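Local coordinates for protein BH2851 (Bacillus halodurans, PDB 2GFG) that is of unknown function but, as a CYTH-domain protein and putative adenylate cyclase, probably acts on triphosphate-type substrates inside an antiparallel beta barrel, at residues 36-41 / 120-125; 139-144 / 180-185; 54-59 / 67-72. All coordinates share one frame; numbering follows the deposited sequence.

Interaction 1: 36-41 / 120-125; sequences QRNHYF and GTLSTS. With EDO (1,2-ethanediol), chain G.
Strands 34-42 and 117-131 are antiparallel neighbours in the closed beta barrel of this CYTH domain. The axes of the two segments come within 4.6 Å, and their N-to-C directions differ by 157°.

Backbone hydrogen bonds hold the pairing. Gln36 and Thr124 form a hydrogen-bonded pair, with Gln36 N to Thr124 O and Thr124 N to Gln36 O both 2.8 Å. Asn38 and Leu122 form the next such pair. Its two bonds differ in shape: Asn38 N stands 27° out of the carbonyl plane of Leu122 O, while Leu122 N meets Asn38 O in the plane. Tyr40 N points almost straight down the C=O axis of Gly120. The pairs Arg37-Ser123 and His39-Thr121 alternate with these and are non-hydrogen-bonded.

Apolar contacts lie on both faces of the sheet. On the Tyr40 face, the tyrosine crosses Leu122 obliquely and brings CE2 to 3.5 Å from Leu122 CB. The Tyr40 ring also meets Phe186 of helix 182-190 edge-to-face. On the opposite face, Thr121 has CG2 anti to its backbone N. This sets the methyl over one face of the His39 ring, a CH-pi contact of 3.8 Å from Thr121 CG2 to the ring centroid.

On the same face as Tyr40 and Leu122, the polar side chains of Gln36, Asn38 and Thr124 gather. This face lines the barrel interior. In characterised CYTH relatives the interior binds triphosphates, and the same is possible here. Asn38 is held at both ends: OD1 takes a hydrogen bond from Arg58 NE, and ND2 gives one to a water. Thr124 OG1 is bonded to Ser141 OG. The water accepts from Asn38 ND2 at 2.7 Å and from Gln36 NE2 at 2.8 Å, and it is also hydrogen-bonded to Thr124 OG1 at 2.9 Å.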
# COMPACT_ATOMS: atom_id res chain seq x y z
N GLN A 36 5.41 -4.69 -8.41
CA GLN A 36 4.46 -5.45 -7.59
C GLN A 36 3.02 -5.18 -8.05
O GLN A 36 2.72 -4.12 -8.60
CB GLN A 36 4.63 -5.10 -6.12
CG GLN A 36 4.23 -3.63 -5.77
CD GLN A 36 4.79 -3.16 -4.44
OE1 GLN A 36 5.83 -3.63 -3.99
NE2 GLN A 36 4.10 -2.23 -3.81
N ARG A 37 2.15 -6.16 -7.81
CA ARG A 37 0.73 -6.06 -8.16
C ARG A 37 -0.10 -6.19 -6.91
O ARG A 37 0.02 -7.16 -6.18
CB ARG A 37 0.34 -7.15 -9.13
CG ARG A 37 0.90 -6.96 -10.50
CD ARG A 37 0.15 -7.81 -11.51
NE ARG A 37 0.47 -7.42 -12.88
CZ ARG A 37 -0.15 -7.89 -13.97
NH1 ARG A 37 -1.15 -8.79 -13.86
NH2 ARG A 37 0.21 -7.46 -15.17
N ASN A 38 -0.97 -5.21 -6.69
CA ASN A 38 -1.85 -5.20 -5.55
C ASN A 38 -3.24 -5.55 -6.01
O ASN A 38 -3.83 -4.82 -6.81
CB ASN A 38 -1.84 -3.83 -4.89
CG ASN A 38 -0.47 -3.41 -4.47
OD1 ASN A 38 0.18 -4.09 -3.71
ND2 ASN A 38 0.00 -2.29 -5.02
N HIS A 39 -3.73 -6.72 -5.59
CA HIS A 39 -5.08 -7.16 -5.92
C HIS A 39 -5.98 -6.82 -4.76
O HIS A 39 -5.79 -7.32 -3.67
CB HIS A 39 -5.10 -8.66 -6.17
CG HIS A 39 -4.21 -9.10 -7.29
ND1 HIS A 39 -4.64 -9.17 -8.60
CD2 HIS A 39 -2.91 -9.48 -7.30
CE1 HIS A 39 -3.64 -9.58 -9.37
NE2 HIS A 39 -2.58 -9.78 -8.60
N TYR A 40 -6.98 -5.96 -5.01
CA TYR A 40 -7.83 -5.44 -3.93
C TYR A 40 -9.12 -6.21 -3.77
O TYR A 40 -9.72 -6.64 -4.74
CB TYR A 40 -8.14 -3.97 -4.17
CG TYR A 40 -6.90 -3.12 -4.26
CD1 TYR A 40 -5.92 -3.15 -3.26
CD2 TYR A 40 -6.71 -2.25 -5.34
CE1 TYR A 40 -4.77 -2.38 -3.34
CE2 TYR A 40 -5.56 -1.46 -5.43
CZ TYR A 40 -4.59 -1.53 -4.42
OH TYR A 40 -3.45 -0.76 -4.50
N PHE A 41 -9.53 -6.39 -2.51
CA PHE A 41 -10.76 -7.08 -2.17
C PHE A 41 -11.67 -6.17 -1.37
O PHE A 41 -11.22 -5.41 -0.51
CB PHE A 41 -10.46 -8.34 -1.38
CG PHE A 41 -9.69 -9.35 -2.16
CD1 PHE A 41 -10.35 -10.39 -2.81
CD2 PHE A 41 -8.31 -9.25 -2.29
CE1 PHE A 41 -9.64 -11.34 -3.56
CE2 PHE A 41 -7.60 -10.19 -3.03
CZ PHE A 41 -8.28 -11.24 -3.67
N GLY A 120 -10.24 -5.35 -8.27
CA GLY A 120 -9.28 -4.97 -9.31
C GLY A 120 -7.84 -4.98 -8.84
O GLY A 120 -7.55 -5.23 -7.67
N THR A 121 -6.93 -4.65 -9.77
CA THR A 121 -5.50 -4.74 -9.53
C THR A 121 -4.78 -3.44 -9.91
O THR A 121 -4.94 -2.93 -11.01
CB THR A 121 -4.89 -5.91 -10.33
OG1 THR A 121 -5.58 -7.12 -10.01
CG2 THR A 121 -3.39 -6.09 -10.01
N LEU A 122 -3.96 -2.95 -8.98
CA LEU A 122 -3.12 -1.78 -9.18
C LEU A 122 -1.67 -2.21 -9.16
O LEU A 122 -1.22 -2.85 -8.19
CB LEU A 122 -3.39 -0.75 -8.07
CG LEU A 122 -2.56 0.54 -8.02
CD1 LEU A 122 -3.36 1.66 -7.41
CD2 LEU A 122 -1.23 0.35 -7.26
N SER A 123 -0.93 -1.88 -10.22
CA SER A 123 0.50 -2.23 -10.32
C SER A 123 1.37 -1.07 -9.88
O SER A 123 1.08 0.07 -10.20
CB SER A 123 0.86 -2.64 -11.74
OG SER A 123 0.20 -3.84 -12.10
N THR A 124 2.46 -1.38 -9.17
CA THR A 124 3.41 -0.35 -8.71
C THR A 124 4.86 -0.75 -8.98
O THR A 124 5.26 -1.88 -8.70
CB THR A 124 3.25 -0.05 -7.20
OG1 THR A 124 1.93 0.44 -6.93
CG2 THR A 124 4.29 1.01 -6.73
N SER A 125 5.61 0.18 -9.55
CA SER A 125 7.05 0.06 -9.67
C SER A 125 7.66 0.87 -8.54
O SER A 125 7.46 2.09 -8.46
CB SER A 125 7.51 0.59 -11.02
OG SER A 125 8.88 0.41 -11.18
C1 EDO G . 9.97 2.06 -13.94
O1 EDO G . 10.77 1.53 -12.88
C2 EDO G . 9.15 3.25 -13.44
O2 EDO G . 10.00 4.23 -12.81
O HOH W 1 1.87 -0.56 -4.20

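Interaction 2: 139-144 / 180-185; sequences DHSSYL and ENKIQR. With EDO (1,2-ethanediol), chain H.
The first turn of the C-terminal helix 182-190 meets strand 134-143 of the barrel through three inward side chains of the strand: Asp139, Ser141 and Tyr143.

One salt bridge spans the segments. Lys182 runs extended to CE and then bends at its last torsion (chi4 60°), which turns NZ to Asp139. The two side chains cross at about a right angle. NZ lies 2.6 Å from Asp139 OD2 and uses the anti lone pair of that oxygen. Asp139 OD1 pairs with Arg126, so the carboxylate is held from two sides. Lys182 NZ also forms salt bridges with Glu150 and Glu152.

Further along the strand the contacts are van der Waals. Ser141 OG sits 3.5 Å from Lys182 CE, while its hydrogen-bond partner is Thr124 OG1. Tyr143 CE2 comes to 3.4 Å from the backbone Arg185 O, and Tyr143 OH to 3.7 Å from Arg185 CB. The tyrosine ring and the guanidinium are turned 62° apart. Both reach Asp148: Tyr143 OH by a hydrogen bond, Arg185 NE by a salt bridge.

Arg185 NH1 gives a hydrogen to Glu180 O, in the loop just before the helix, at 3.1 Å. NH1 also forms a salt bridge with Glu150, which links it to Lys182. Separately, Lys182 N makes a weak bond to an ethanediol O1, 3.3 Å away.

Three carboxylates, of Asp139, Glu150 and Glu152, pair with Lys182 NZ and would probably keep it protonated. The charge network would tie the helix to the barrel wall, adding to the packing of Ile183 on Tyr40 and of Phe186 on Tyr40 and Tyr143.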
# COMPACT_ATOMS: atom_id res chain seq x y z
N ASP A 139 7.13 5.58 -5.66
CA ASP A 139 6.11 4.69 -6.25
C ASP A 139 5.54 5.24 -7.53
O ASP A 139 4.87 6.27 -7.53
CB ASP A 139 4.95 4.49 -5.26
CG ASP A 139 5.34 3.66 -4.07
OD1 ASP A 139 6.47 3.15 -4.02
OD2 ASP A 139 4.48 3.50 -3.18
N HIS A 140 5.76 4.51 -8.62
CA HIS A 140 5.09 4.77 -9.89
C HIS A 140 4.03 3.68 -10.07
O HIS A 140 4.37 2.49 -10.16
CB HIS A 140 6.12 4.75 -11.04
CG HIS A 140 5.51 4.80 -12.41
ND1 HIS A 140 6.08 4.17 -13.50
CD2 HIS A 140 4.36 5.36 -12.86
CE1 HIS A 140 5.32 4.36 -14.56
NE2 HIS A 140 4.26 5.06 -14.19
N SER A 141 2.77 4.08 -10.06
CA SER A 141 1.64 3.14 -10.10
C SER A 141 0.82 3.29 -11.36
O SER A 141 0.69 4.38 -11.89
CB SER A 141 0.74 3.34 -8.88
OG SER A 141 1.46 3.17 -7.68
N SER A 142 0.26 2.17 -11.83
CA SER A 142 -0.66 2.16 -12.98
C SER A 142 -1.91 1.37 -12.62
O SER A 142 -1.82 0.29 -12.02
CB SER A 142 0.00 1.54 -14.19
OG SER A 142 0.23 0.16 -13.99
N TYR A 143 -3.08 1.90 -12.98
CA TYR A 143 -4.35 1.25 -12.65
C TYR A 143 -5.49 1.79 -13.48
O TYR A 143 -5.57 3.00 -13.73
CB TYR A 143 -4.68 1.43 -11.15
CG TYR A 143 -4.64 2.88 -10.65
CD1 TYR A 143 -3.43 3.50 -10.31
CD2 TYR A 143 -5.83 3.60 -10.47
CE1 TYR A 143 -3.39 4.83 -9.84
CE2 TYR A 143 -5.81 4.93 -10.00
CZ TYR A 143 -4.59 5.53 -9.69
OH TYR A 143 -4.56 6.83 -9.22
N LEU A 144 -6.36 0.88 -13.95
CA LEU A 144 -7.58 1.25 -14.67
C LEU A 144 -7.31 2.25 -15.85
O LEU A 144 -8.06 3.21 -16.04
CB LEU A 144 -8.61 1.84 -13.69
CG LEU A 144 -8.96 0.95 -12.49
CD1 LEU A 144 -9.72 1.74 -11.42
CD2 LEU A 144 -9.75 -0.28 -12.94
N GLU A 180 -4.77 10.51 -0.87
CA GLU A 180 -5.39 9.32 -0.29
C GLU A 180 -4.57 8.08 -0.68
O GLU A 180 -3.69 8.15 -1.54
CB GLU A 180 -6.86 9.18 -0.75
CG GLU A 180 -7.05 8.92 -2.25
CD GLU A 180 -8.47 9.23 -2.74
OE1 GLU A 180 -9.43 9.12 -1.94
OE2 GLU A 180 -8.62 9.58 -3.94
N ASN A 181 -4.83 6.97 -0.00
CA ASN A 181 -4.10 5.71 -0.25
C ASN A 181 -4.31 5.16 -1.67
O ASN A 181 -5.31 5.44 -2.30
CB ASN A 181 -4.50 4.65 0.79
CG ASN A 181 -3.94 4.96 2.20
OD1 ASN A 181 -2.82 5.47 2.34
ND2 ASN A 181 -4.71 4.62 3.23
N LYS A 182 -3.32 4.40 -2.17
CA LYS A 182 -3.38 3.79 -3.53
C LYS A 182 -4.72 3.12 -3.77
O LYS A 182 -5.35 3.33 -4.81
CB LYS A 182 -2.27 2.77 -3.71
CG LYS A 182 -0.93 3.36 -4.01
CD LYS A 182 0.16 2.31 -3.95
CE LYS A 182 1.53 2.90 -4.24
NZ LYS A 182 1.91 3.95 -3.28
N ILE A 183 -5.13 2.28 -2.82
CA ILE A 183 -6.40 1.56 -2.90
C ILE A 183 -7.61 2.52 -2.97
O ILE A 183 -8.60 2.23 -3.64
CB ILE A 183 -6.55 0.55 -1.70
CG1 ILE A 183 -7.75 -0.36 -1.92
CG2 ILE A 183 -6.66 1.29 -0.34
CD1 ILE A 183 -7.79 -1.53 -0.97
N GLN A 184 -7.50 3.66 -2.29
CA GLN A 184 -8.56 4.68 -2.32
C GLN A 184 -8.51 5.46 -3.64
O GLN A 184 -9.56 5.74 -4.24
CB GLN A 184 -8.42 5.64 -1.14
CG GLN A 184 -8.48 4.94 0.23
CD GLN A 184 -9.87 4.51 0.61
N ARG A 185 -7.29 5.77 -4.11
CA ARG A 185 -7.10 6.37 -5.45
C ARG A 185 -7.59 5.41 -6.53
O ARG A 185 -8.05 5.84 -7.59
CB ARG A 185 -5.63 6.74 -5.70
CG ARG A 185 -5.08 7.81 -4.77
CD ARG A 185 -3.85 8.51 -5.35
NE ARG A 185 -2.82 7.57 -5.84
CZ ARG A 185 -1.83 7.04 -5.10
NH1 ARG A 185 -1.77 7.25 -3.78
NH2 ARG A 185 -0.93 6.26 -5.67
C1 EDO H . 0.08 4.46 -0.25
O1 EDO H . -0.60 5.63 -0.70
C2 EDO H . -0.89 3.50 0.46
O2 EDO H . -0.97 2.23 -0.20

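Interaction 3: 54-59 / 67-72; sequences ALRIRE and TLKQPH. With EDO (1,2-ethanediol), chain F.
Strands 54-60 and 63-71 form a beta hairpin in the wall of the CYTH barrel. Ala54-Lys69 and Arg56-Thr67 are antiparallel hydrogen-bonded pairs, each with two backbone bonds, and Leu55-Leu68 is the non-hydrogen-bonded pair between them. Leu55 CD1 meets Leu68 CB on the side facing helix 101-108.

Arg56 carries the other face. From CB its CG takes the crowded position between backbone N and carbonyl carbon (chi1 64°). This lays CG beside Thr67, 4.1 Å from Thr67 CB. The chain then runs extended to NE, which gives a hydrogen to a water at 3.1 Å. The guanidinium is covered on both faces. Thr67 CG2 lies over one, and Arg58 NH2 stands 3.2 Å above the other. Two like-charged guanidiniums thus lie face to face, and nearby acceptors or a bound polyanion, as in CYTH relatives, would probably be needed to offset this. At the tip, NH1 comes to 3.4 Å from Lys69 NZ, a like charge. A salt bridge from Lys69 NZ to Glu7 probably offsets the repulsion, and Arg56 NH2 has a long, weak ion pair with Glu78. An alanine in place of Arg56 would remove the guanidinium over Thr67 CG2 and the NE bond to water, and would probably leave Thr67 less covered and the interior less positive. Thr67 OG1 is bonded to Asn80, and it also accepts a hydrogen at 2.6 Å from the water bound to Arg56 NE.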
# COMPACT_ATOMS: atom_id res chain seq x y z
N ALA A 54 -8.35 -1.85 4.67
CA ALA A 54 -8.02 -2.23 3.30
C ALA A 54 -7.46 -3.65 3.28
O ALA A 54 -6.57 -4.00 4.08
CB ALA A 54 -7.02 -1.26 2.70
N LEU A 55 -7.98 -4.46 2.35
CA LEU A 55 -7.57 -5.85 2.19
C LEU A 55 -7.02 -6.06 0.79
O LEU A 55 -7.69 -5.72 -0.20
CB LEU A 55 -8.77 -6.78 2.42
CG LEU A 55 -8.53 -8.29 2.45
CD1 LEU A 55 -7.76 -8.69 3.67
CD2 LEU A 55 -9.86 -9.03 2.42
N ARG A 56 -5.81 -6.59 0.70
CA ARG A 56 -5.19 -6.89 -0.59
C ARG A 56 -4.42 -8.19 -0.57
O ARG A 56 -4.08 -8.72 0.51
CB ARG A 56 -4.22 -5.76 -1.01
CG ARG A 56 -3.01 -5.59 -0.07
CD ARG A 56 -1.90 -4.76 -0.69
NE ARG A 56 -0.68 -4.81 0.13
CZ ARG A 56 -0.16 -3.78 0.83
NH1 ARG A 56 -0.64 -2.54 0.72
NH2 ARG A 56 0.93 -3.98 1.57
N ILE A 57 -4.19 -8.74 -1.76
CA ILE A 57 -3.17 -9.76 -1.97
C ILE A 57 -2.09 -9.14 -2.87
O ILE A 57 -2.39 -8.69 -3.97
CB ILE A 57 -3.75 -11.03 -2.64
CG1 ILE A 57 -4.66 -11.77 -1.66
CG2 ILE A 57 -2.61 -11.96 -3.12
CD1 ILE A 57 -5.46 -12.91 -2.28
N ARG A 58 -0.86 -9.07 -2.37
CA ARG A 58 0.27 -8.52 -3.13
C ARG A 58 1.06 -9.63 -3.81
O ARG A 58 1.36 -10.64 -3.20
CB ARG A 58 1.21 -7.73 -2.23
CG ARG A 58 2.46 -7.13 -2.97
CD ARG A 58 3.19 -6.12 -2.13
NE ARG A 58 2.43 -4.88 -2.00
CZ ARG A 58 2.86 -3.78 -1.36
NH1 ARG A 58 4.04 -3.76 -0.76
NH2 ARG A 58 2.08 -2.70 -1.33
N GLU A 59 1.44 -9.38 -5.06
CA GLU A 59 2.29 -10.28 -5.82
C GLU A 59 3.60 -9.55 -6.16
O GLU A 59 3.57 -8.49 -6.75
CB GLU A 59 1.57 -10.70 -7.09
CG GLU A 59 2.24 -11.78 -7.89
CD GLU A 59 1.48 -12.09 -9.20
OE1 GLU A 59 0.35 -11.56 -9.40
OE2 GLU A 59 2.03 -12.83 -10.05
N THR A 67 -2.73 -9.29 2.94
CA THR A 67 -2.53 -8.18 3.90
C THR A 67 -3.81 -7.44 4.22
O THR A 67 -4.54 -7.00 3.32
CB THR A 67 -1.47 -7.17 3.38
OG1 THR A 67 -0.20 -7.80 3.34
CG2 THR A 67 -1.38 -5.93 4.29
N LEU A 68 -4.10 -7.33 5.52
CA LEU A 68 -5.14 -6.46 6.02
C LEU A 68 -4.48 -5.23 6.67
O LEU A 68 -3.43 -5.35 7.31
CB LEU A 68 -6.01 -7.19 7.06
CG LEU A 68 -7.11 -6.38 7.77
CD1 LEU A 68 -8.15 -5.86 6.78
CD2 LEU A 68 -7.78 -7.22 8.85
N LYS A 69 -5.07 -4.05 6.43
CA LYS A 69 -4.69 -2.81 7.14
C LYS A 69 -5.92 -2.30 7.82
O LYS A 69 -6.95 -2.15 7.18
CB LYS A 69 -4.19 -1.75 6.17
CG LYS A 69 -2.85 -2.04 5.55
CD LYS A 69 -2.44 -0.93 4.58
CE LYS A 69 -1.08 -1.22 3.95
NZ LYS A 69 -0.59 -0.10 3.10
N GLN A 70 -5.83 -2.05 9.14
CA GLN A 70 -6.98 -1.54 9.93
C GLN A 70 -6.52 -0.43 10.88
O GLN A 70 -5.32 -0.26 11.10
CB GLN A 70 -7.66 -2.68 10.71
CG GLN A 70 -6.76 -3.37 11.74
CD GLN A 70 -7.40 -4.63 12.31
OE1 GLN A 70 -6.95 -5.74 12.02
NE2 GLN A 70 -8.46 -4.46 13.12
N PRO A 71 -7.48 0.37 11.41
CA PRO A 71 -7.12 1.43 12.37
C PRO A 71 -6.41 0.93 13.64
O PRO A 71 -6.59 -0.22 14.06
CB PRO A 71 -8.48 2.05 12.72
CG PRO A 71 -9.33 1.77 11.56
CD PRO A 71 -8.91 0.43 11.05
N HIS A 72 -5.59 1.80 14.22
CA HIS A 72 -4.79 1.48 15.41
C HIS A 72 -4.45 2.79 16.11
O HIS A 72 -4.37 3.83 15.44
CB HIS A 72 -3.51 0.75 14.98
CG HIS A 72 -2.85 -0.02 16.07
ND1 HIS A 72 -1.72 0.43 16.72
CD2 HIS A 72 -3.17 -1.21 16.64
CE1 HIS A 72 -1.36 -0.46 17.64
NE2 HIS A 72 -2.23 -1.46 17.61
C1 EDO F . 5.95 -6.98 0.05
O1 EDO F . 6.64 -5.80 -0.39
C2 EDO F . 5.00 -6.63 1.21
O2 EDO F . 4.44 -7.82 1.77
O HOH W 2 -4.18 -3.89 2.73
O HOH W 3 0.73 -7.44 0.91

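All three contacts belong to one closed antiparallel barrel. Interaction 3 joins a hairpin that is nested in the loop closed by interaction 1, and interaction 2 follows later in the chain. The shared sheet runs 63-71, 54-60, 34-42, 117-131, 134-143, so strand 34-42 borders interaction 3 and strand 117-131 borders interaction 2. Centres of interactions 1 and 2 lie about 8 Å apart, 1 and 3 about 12 Å, and 2 and 3 about 14 Å. Helix 182-190 reaches across: Ile183 touches Tyr40 and Ala54. Together they build a charged interior with helix 182-190 packed against it, consistent with the triphosphate tunnel of CYTH proteins.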